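Local coordinates for tryptophan halogenase (Shewanella frigidimarina, PDB 2PYX), which probably uses bound FAD to halogenate tryptophan or a related substrate, as other flavin-dependent halogenases of the monooxygenase type do, at residues A[182-186]-A[187-191]; A[175-178]-A[179-183]; A[440-443]-A[444-448]. All coordinates share one frame; numbering follows the deposited sequence. Where two conformers were deposited one is given.

Interaction 1: residues A[182-186]-A[187-191]; sequences TEHCT and QKLGV
Thr-186 OG1 is gripped from two sides at the C-terminal end of helix 174-187, where the chain turns into strand 192-195, an outermost strand of the Rossmann-like sheet. It accepts from Gln-187 NE2 at 2.9 Å, almost straight (168°) and close to the amide plane, and donates to Thr-182 O at 2.8 Å. The glutamine reaches its own neighbour because its chain bends back at CG (chi2 -51°). A threonine suits this place, since its hydroxyl both gives and takes while CG2 rests against Val-191 O. Thr-182 O also accepts Thr-186 N, from the opposite face of its plane. The helical pattern frays at Leu-189 N, whose two bonds are weak; Gly-190 then takes a left-handed backbone (phi 70°), easy for a residue without CB, and Val-191 N turns back to Cys-185 O at 3.1 Å. Lys-188 crosses the His-184 ring at about a right angle, its CD 3.5 Å from His-184 ND1, and Leu-189 CD1 packs 3.6 Å from His-184 CD2. His-184 NE2 bonds Ile-73 O, while a water joins His-184 ND1 to Lys-188 NZ. Another water donates to Thr-186 O, at 2.6 Å, and Val-191 O, at 2.8 Å.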
loop_
_atom_site.group_PDB
_atom_site.type_symbol
_atom_site.label_atom_id
_atom_site.label_comp_id
_atom_site.label_asym_id
_atom_site.label_seq_id
_atom_site.Cartn_x
_atom_site.Cartn_y
_atom_site.Cartn_z
ATOM N N THR A 182 -15.951 -9.937 -6.209
ATOM C CA THR A 182 -16.537 -10.657 -7.332
ATOM C C THR A 182 -18.052 -10.704 -7.184
ATOM O O THR A 182 -18.792 -10.435 -8.118
ATOM C CB THR A 182 -16.017 -12.097 -7.345
ATOM O OG1 THR A 182 -14.596 -12.114 -7.603
ATOM C CG2 THR A 182 -16.755 -12.929 -8.411
ATOM N N GLU A 183 -18.472 -11.050 -5.964
ATOM C CA GLU A 183 -19.905 -11.123 -5.640
ATOM C C GLU A 183 -20.572 -9.761 -5.787
ATOM O O GLU A 183 -21.577 -9.625 -6.461
ATOM C CB GLU A 183 -20.109 -11.672 -4.211
ATOM C CG GLU A 183 -19.626 -13.094 -4.047
ATOM C CD GLU A 183 -19.305 -13.537 -2.612
ATOM O OE1 GLU A 183 -19.353 -12.717 -1.644
ATOM O OE2 GLU A 183 -18.952 -14.746 -2.476
ATOM N N HIS A 184 -19.987 -8.736 -5.184
ATOM C CA HIS A 184 -20.580 -7.426 -5.266
ATOM C C HIS A 184 -20.625 -6.903 -6.694
ATOM O O HIS A 184 -21.643 -6.380 -7.155
ATOM C CB HIS A 184 -19.799 -6.493 -4.392
ATOM C CG HIS A 184 -20.334 -5.106 -4.369
ATOM N ND1 HIS A 184 -21.375 -4.722 -3.544
ATOM C CD2 HIS A 184 -19.971 -4.004 -5.065
ATOM C CE1 HIS A 184 -21.621 -3.436 -3.735
ATOM N NE2 HIS A 184 -20.789 -2.978 -4.657
ATOM N N CYS A 185 -19.521 -7.027 -7.416
ATOM C CA CYS A 185 -19.461 -6.422 -8.741
ATOM C C CYS A 185 -20.376 -7.078 -9.761
ATOM O O CYS A 185 -20.951 -6.424 -10.617
ATOM C CB CYS A 185 -18.053 -6.457 -9.306
ATOM S SG CYS A 185 -16.922 -5.301 -8.441
ATOM N N THR A 186 -20.493 -8.408 -9.673
ATOM C CA THR A 186 -21.321 -9.144 -10.618
ATOM C C THR A 186 -22.802 -9.079 -10.262
ATOM O O THR A 186 -23.658 -8.970 -11.158
ATOM C CB THR A 186 -20.874 -10.614 -10.770
ATOM O OG1 THR A 186 -20.995 -11.288 -9.530
ATOM C CG2 THR A 186 -19.433 -10.695 -11.243
ATOM N N GLN A 187 -23.105 -9.105 -8.963
ATOM C CA GLN A 187 -24.522 -9.176 -8.527
ATOM C C GLN A 187 -25.181 -7.823 -8.289
ATOM O O GLN A 187 -26.396 -7.695 -8.401
ATOM C CB GLN A 187 -24.670 -10.059 -7.288
ATOM C CG GLN A 187 -24.070 -11.491 -7.472
ATOM C CD GLN A 187 -24.561 -12.207 -8.751
ATOM O OE1 GLN A 187 -25.752 -12.533 -8.867
ATOM N NE2 GLN A 187 -23.654 -12.425 -9.724
ATOM N N LYS A 188 -24.375 -6.799 -8.019
ATOM C CA LYS A 188 -24.906 -5.488 -7.757
ATOM C C LYS A 188 -24.448 -4.418 -8.752
ATOM O O LYS A 188 -25.197 -3.462 -8.997
ATOM C CB LYS A 188 -24.556 -5.083 -6.346
ATOM C CG LYS A 188 -25.156 -6.009 -5.251
ATOM C CD LYS A 188 -24.729 -5.507 -3.888
ATOM C CE LYS A 188 -25.409 -6.200 -2.708
ATOM N NZ LYS A 188 -25.017 -5.537 -1.380
ATOM N N LEU A 189 -23.262 -4.576 -9.350
ATOM C CA LEU A 189 -22.723 -3.541 -10.247
ATOM C C LEU A 189 -22.709 -3.921 -11.717
ATOM O O LEU A 189 -22.194 -3.179 -12.529
ATOM C CB LEU A 189 -21.313 -3.119 -9.803
ATOM C CG LEU A 189 -21.156 -2.587 -8.383
ATOM C CD1 LEU A 189 -19.721 -2.163 -8.174
ATOM C CD2 LEU A 189 -22.091 -1.446 -8.117
ATOM N N GLY A 190 -23.327 -5.040 -12.099
ATOM C CA GLY A 190 -23.509 -5.365 -13.513
ATOM C C GLY A 190 -22.289 -5.759 -14.337
ATOM O O GLY A 190 -22.341 -5.733 -15.583
ATOM N N VAL A 191 -21.209 -6.132 -13.652
ATOM C CA VAL A 191 -19.999 -6.587 -14.322
ATOM C C VAL A 191 -20.197 -8.023 -14.841
ATOM O O VAL A 191 -20.694 -8.902 -14.113
ATOM C CB VAL A 191 -18.792 -6.470 -13.386
ATOM C CG1 VAL A 191 -17.526 -7.008 -14.042
ATOM C CG2 VAL A 191 -18.618 -4.988 -13.024
HETATM O O HOH W 1 -22.326 -6.310 -1.491
HETATM O O HOH W 2 -25.460 -6.636 -11.242
HETATM O O HOH W 3 -23.414 -9.135 -13.754
#

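Interaction 2: residues A[175-178]-A[179-183]; sequences AKFS and QLLTE
The Phe-177 ring carries Leu-181 CD1 over one face, 3.8 Å from the ring centroid and 17° off the normal, a CH-pi contact one turn along helix 174-187; Phe-80 meets the phenylalanine edge-to-face, and Met-66 and Leu-70 of helix 65-73 also touch it. With CG anti to the backbone N (chi1 -173°), the ring lies alongside the helix, where the leucine can cover it. The pair is joined by backbone too: Leu-181 N reaches Phe-177 O at 2.9 Å, nearly along the C=O axis. Replacing Phe-177 by an alanine removes the ring, and the loss is likely to open a gap between Leu-181, Phe-80 and helix 65-73.

On another flank, Ser-178 O takes two donors of one residue, Thr-182 N at 2.9 Å and Thr-182 OG1 at 2.8 Å, from opposite faces of its plane. The small Ser-178 lies beside Thr-17 and the predicted FAD-binding Gly-16, its hydroxyl bonded to Ala-174 O. The outward flank is polar: Gln-179 NE2 lies 3.0 Å from Glu-183 OE2, a hydrogen bond that leaves close to the amide plane but meets the carboxylate from above. The helix is thus amphipathic, Phe-177 packing on helix 65-73 and Leu-181 on both that helix and helix 16-31, while amide and carboxylate pair on a more exposed flank.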
loop_
_atom_site.group_PDB
_atom_site.type_symbol
_atom_site.label_atom_id
_atom_site.label_comp_id
_atom_site.label_asym_id
_atom_site.label_seq_id
_atom_site.Cartn_x
_atom_site.Cartn_y
_atom_site.Cartn_z
ATOM N N ALA A 175 -7.482 -12.918 -0.822
ATOM C CA ALA A 175 -8.323 -13.836 -1.578
ATOM C C ALA A 175 -9.791 -13.675 -1.158
ATOM O O ALA A 175 -10.706 -13.694 -1.985
ATOM C CB ALA A 175 -7.886 -15.275 -1.386
ATOM N N LYS A 176 -10.022 -13.535 0.134
ATOM C CA LYS A 176 -11.386 -13.329 0.616
ATOM C C LYS A 176 -11.955 -11.995 0.136
ATOM O O LYS A 176 -13.132 -11.882 -0.201
ATOM C CB LYS A 176 -11.465 -13.434 2.145
ATOM C CG LYS A 176 -11.260 -14.862 2.647
ATOM C CD LYS A 176 -11.294 -14.961 4.141
ATOM C CE LYS A 176 -11.101 -16.413 4.585
ATOM N NZ LYS A 176 -11.711 -16.635 5.923
ATOM N N PHE A 177 -11.088 -10.986 0.051
ATOM C CA PHE A 177 -11.490 -9.693 -0.480
ATOM C C PHE A 177 -11.878 -9.799 -1.964
ATOM O O PHE A 177 -12.907 -9.307 -2.372
ATOM C CB PHE A 177 -10.353 -8.678 -0.230
ATOM C CG PHE A 177 -10.666 -7.235 -0.583
ATOM C CD1 PHE A 177 -11.958 -6.723 -0.533
ATOM C CD2 PHE A 177 -9.617 -6.374 -0.881
ATOM C CE1 PHE A 177 -12.209 -5.383 -0.849
ATOM C CE2 PHE A 177 -9.871 -5.029 -1.176
ATOM C CZ PHE A 177 -11.160 -4.562 -1.163
ATOM N N SER A 178 -11.060 -10.458 -2.763
ATOM C CA SER A 178 -11.355 -10.652 -4.175
ATOM C C SER A 178 -12.696 -11.364 -4.351
ATOM O O SER A 178 -13.464 -11.042 -5.251
ATOM C CB SER A 178 -10.236 -11.471 -4.819
ATOM O OG SER A 178 -9.045 -10.724 -4.822
ATOM N N GLN A 179 -12.958 -12.353 -3.490
ATOM C CA GLN A 179 -14.236 -13.077 -3.555
ATOM C C GLN A 179 -15.425 -12.181 -3.224
ATOM O O GLN A 179 -16.447 -12.190 -3.906
ATOM C CB GLN A 179 -14.228 -14.296 -2.649
ATOM C CG GLN A 179 -15.478 -15.179 -2.807
ATOM C CD GLN A 179 -15.782 -15.568 -4.258
ATOM O OE1 GLN A 179 -14.912 -16.046 -4.990
ATOM N NE2 GLN A 179 -17.033 -15.358 -4.680
ATOM N N LEU A 180 -15.275 -11.371 -2.181
ATOM C CA LEU A 180 -16.330 -10.416 -1.844
ATOM C C LEU A 180 -16.604 -9.455 -3.006
ATOM O O LEU A 180 -17.734 -9.186 -3.361
ATOM C CB LEU A 180 -15.968 -9.650 -0.567
ATOM C CG LEU A 180 -16.820 -8.469 -0.115
ATOM C CD1 LEU A 180 -18.278 -8.836 -0.127
ATOM C CD2 LEU A 180 -16.459 -8.010 1.272
ATOM N N LEU A 181 -15.539 -8.949 -3.608
ATOM C CA LEU A 181 -15.683 -8.008 -4.715
ATOM C C LEU A 181 -16.321 -8.681 -5.952
ATOM O O LEU A 181 -17.119 -8.075 -6.664
ATOM C CB LEU A 181 -14.321 -7.422 -5.115
ATOM C CG LEU A 181 -13.744 -6.449 -4.080
ATOM C CD1 LEU A 181 -12.284 -6.191 -4.430
ATOM C CD2 LEU A 181 -14.563 -5.147 -4.007
ATOM N N THR A 182 -15.951 -9.937 -6.209
ATOM C CA THR A 182 -16.537 -10.657 -7.332
ATOM C C THR A 182 -18.052 -10.704 -7.184
ATOM O O THR A 182 -18.792 -10.435 -8.118
ATOM C CB THR A 182 -16.017 -12.097 -7.345
ATOM O OG1 THR A 182 -14.596 -12.114 -7.603
ATOM C CG2 THR A 182 -16.755 -12.929 -8.411
ATOM N N GLU A 183 -18.472 -11.050 -5.964
ATOM C CA GLU A 183 -19.905 -11.123 -5.640
ATOM C C GLU A 183 -20.572 -9.761 -5.787
ATOM O O GLU A 183 -21.577 -9.625 -6.461
ATOM C CB GLU A 183 -20.109 -11.672 -4.211
ATOM C CG GLU A 183 -19.626 -13.094 -4.047
ATOM C CD GLU A 183 -19.305 -13.537 -2.612
ATOM O OE1 GLU A 183 -19.353 -12.717 -1.644
ATOM O OE2 GLU A 183 -18.952 -14.746 -2.476
#

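Interaction 3: residues A[440-443]-A[444-448]; sequences LELW and RYQTP
The backbone here closes helix 434-443 by shifting its bonds forward: Arg-444 N keeps only a weak link to Leu-440 O and turns to Glu-441 O at 3.2 Å, a three-residue step, while Leu-442 O is held twice. Its two donors differ in approach, Gln-446 N coming in the carbonyl plane at 3.1 Å and Tyr-445 N from above it at 2.9 Å.

Past the turn the chain runs back across one face of the Trp-443 indole. Pro-448 CG sits over the five-membered ring, 3.7 Å from its centroid and 9° off the normal, a CH-pi contact in which the compact pyrrolidine lies across a broad aromatic surface. A torsion of -66° at chi1, with CG anti to the carbonyl carbon, lays the indole on the side where the returning loop passes. The same ring keeps its polar atom satisfied, since NE1 bonds Asp-452 OD2, and the backbone adds a short C-H contact, Trp-443 CA to Gln-446 O at 3.1 Å. The branches of Leu-442 pack against the amide end of Gln-446, Leu-442 CD2 lying 3.8 Å from Gln-446 NE2, the glutamine chain reaching it in extended form. Within the turn, Arg-444 CB covers one face of the Tyr-445 ring, and the phenol OH stands over a face of the guanidinium. These long residues suit an exposed bend because their aliphatic and ring parts pack on one another.

Leu-469 of helix 462-471 packs on both Trp-443 and Pro-448. The arrangement is a helix C-terminus that ends in mixed 3-10-type and alpha-type bonds, followed by a loop whose proline lies over the indole of Trp-443.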
loop_
_atom_site.group_PDB
_atom_site.type_symbol
_atom_site.label_atom_id
_atom_site.label_comp_id
_atom_site.label_asym_id
_atom_site.label_seq_id
_atom_site.Cartn_x
_atom_site.Cartn_y
_atom_site.Cartn_z
ATOM N N LEU A 440 18.427 14.078 0.677
ATOM C CA LEU A 440 19.229 13.781 1.867
ATOM C C LEU A 440 20.180 14.917 2.206
ATOM O O LEU A 440 20.400 15.224 3.365
ATOM C CB LEU A 440 20.002 12.472 1.662
ATOM C CG LEU A 440 19.133 11.215 1.742
ATOM C CD1 LEU A 440 19.934 10.013 1.252
ATOM C CD2 LEU A 440 18.520 11.011 3.118
ATOM N N GLU A 441 20.721 15.552 1.174
ATOM C CA GLU A 441 21.579 16.709 1.367
ATOM C C GLU A 441 20.760 17.898 1.864
ATOM O O GLU A 441 21.140 18.547 2.845
ATOM C CB GLU A 441 22.334 17.021 0.081
ATOM C CG GLU A 441 23.160 18.277 0.114
ATOM C CD GLU A 441 23.745 18.615 -1.248
ATOM O OE1 GLU A 441 23.036 19.164 -2.176
ATOM O OE2 GLU A 441 24.966 18.361 -1.362
ATOM N N LEU A 442 19.627 18.184 1.211
ATOM C CA LEU A 442 18.798 19.296 1.631
ATOM C C LEU A 442 18.308 19.136 3.058
ATOM O O LEU A 442 18.309 20.106 3.833
ATOM C CB LEU A 442 17.618 19.442 0.674
ATOM C CG LEU A 442 16.658 20.587 0.930
ATOM C CD1 LEU A 442 17.399 21.900 0.860
ATOM C CD2 LEU A 442 15.497 20.555 -0.052
ATOM N N TRP A 443 17.928 17.909 3.436
ATOM C CA TRP A 443 17.309 17.682 4.731
ATOM C C TRP A 443 18.309 17.758 5.877
ATOM O O TRP A 443 17.885 17.842 7.023
ATOM C CB TRP A 443 16.545 16.369 4.728
ATOM C CG TRP A 443 15.386 16.373 3.810
ATOM C CD1 TRP A 443 14.675 17.473 3.382
ATOM C CD2 TRP A 443 14.739 15.232 3.225
ATOM N NE1 TRP A 443 13.630 17.069 2.575
ATOM C CE2 TRP A 443 13.645 15.711 2.458
ATOM C CE3 TRP A 443 14.990 13.857 3.247
ATOM C CZ2 TRP A 443 12.820 14.851 1.724
ATOM C CZ3 TRP A 443 14.166 13.017 2.506
ATOM C CH2 TRP A 443 13.111 13.523 1.759
ATOM N N ARG A 444 19.608 17.747 5.581
ATOM C CA ARG A 444 20.582 18.086 6.619
ATOM C C ARG A 444 20.362 19.494 7.141
ATOM O O ARG A 444 20.752 19.798 8.266
ATOM C CB ARG A 444 21.990 17.976 6.075
ATOM C CG ARG A 444 22.458 16.595 5.783
ATOM C CD ARG A 444 23.829 16.635 5.131
ATOM N NE ARG A 444 24.821 17.167 6.059
ATOM C CZ ARG A 444 26.047 17.583 5.732
ATOM N NH1 ARG A 444 26.471 17.553 4.476
ATOM N NH2 ARG A 444 26.860 18.029 6.687
ATOM N N TYR A 445 19.759 20.345 6.318
ATOM C CA TYR A 445 19.702 21.779 6.575
ATOM C C TYR A 445 18.313 22.324 6.786
ATOM O O TYR A 445 18.151 23.414 7.349
ATOM C CB TYR A 445 20.440 22.575 5.486
ATOM C CG TYR A 445 21.874 22.195 5.414
ATOM C CD1 TYR A 445 22.757 22.642 6.374
ATOM C CD2 TYR A 445 22.346 21.345 4.420
ATOM C CE1 TYR A 445 24.077 22.255 6.337
ATOM C CE2 TYR A 445 23.661 20.969 4.373
ATOM C CZ TYR A 445 24.520 21.433 5.333
ATOM O OH TYR A 445 25.875 21.061 5.312
ATOM N N GLN A 446 17.291 21.590 6.356
ATOM C CA GLN A 446 15.906 21.981 6.617
ATOM C C GLN A 446 15.002 20.756 6.650
ATOM O O GLN A 446 15.321 19.730 6.048
ATOM C CB GLN A 446 15.392 22.985 5.594
ATOM C CG GLN A 446 15.334 22.461 4.159
ATOM C CD GLN A 446 14.804 23.502 3.204
ATOM O OE1 GLN A 446 15.137 24.697 3.325
ATOM N NE2 GLN A 446 13.953 23.078 2.263
ATOM N N THR A 447 13.872 20.845 7.329
ATOM C CA THR A 447 12.977 19.719 7.379
ATOM C C THR A 447 12.325 19.443 6.027
ATOM O O THR A 447 12.144 20.365 5.214
ATOM C CB THR A 447 11.874 19.873 8.426
ATOM O OG1 THR A 447 11.053 20.995 8.078
ATOM C CG2 THR A 447 12.466 20.074 9.804
ATOM N N PRO A 448 11.911 18.185 5.797
ATOM C CA PRO A 448 11.042 17.897 4.641
ATOM C C PRO A 448 9.784 18.741 4.753
ATOM O O PRO A 448 9.292 19.030 5.849
ATOM C CB PRO A 448 10.709 16.403 4.784
ATOM C CG PRO A 448 11.875 15.842 5.695
ATOM C CD PRO A 448 12.159 16.985 6.629
#

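Interactions 2 and 1 follow each other along helix 174-187 and share Thr-182 and Glu-183, their centres about 10 Å apart; interaction 2 lies nearer the predicted FAD-binding glycines, interaction 1 at the turn into strand 192-195, an outermost strand of the six-stranded sheet within the chain. Interaction 3 comes much later in the sequence, at the end of helix 434-443, on the opposite side of the chain's centre: its centre is about 49 Å from that of interaction 1 and 44 Å from that of interaction 2, with no touch. Two contacts thus belong to the Rossmann-like part that probably binds FAD, and the third to a helical region distant from the annotated sites.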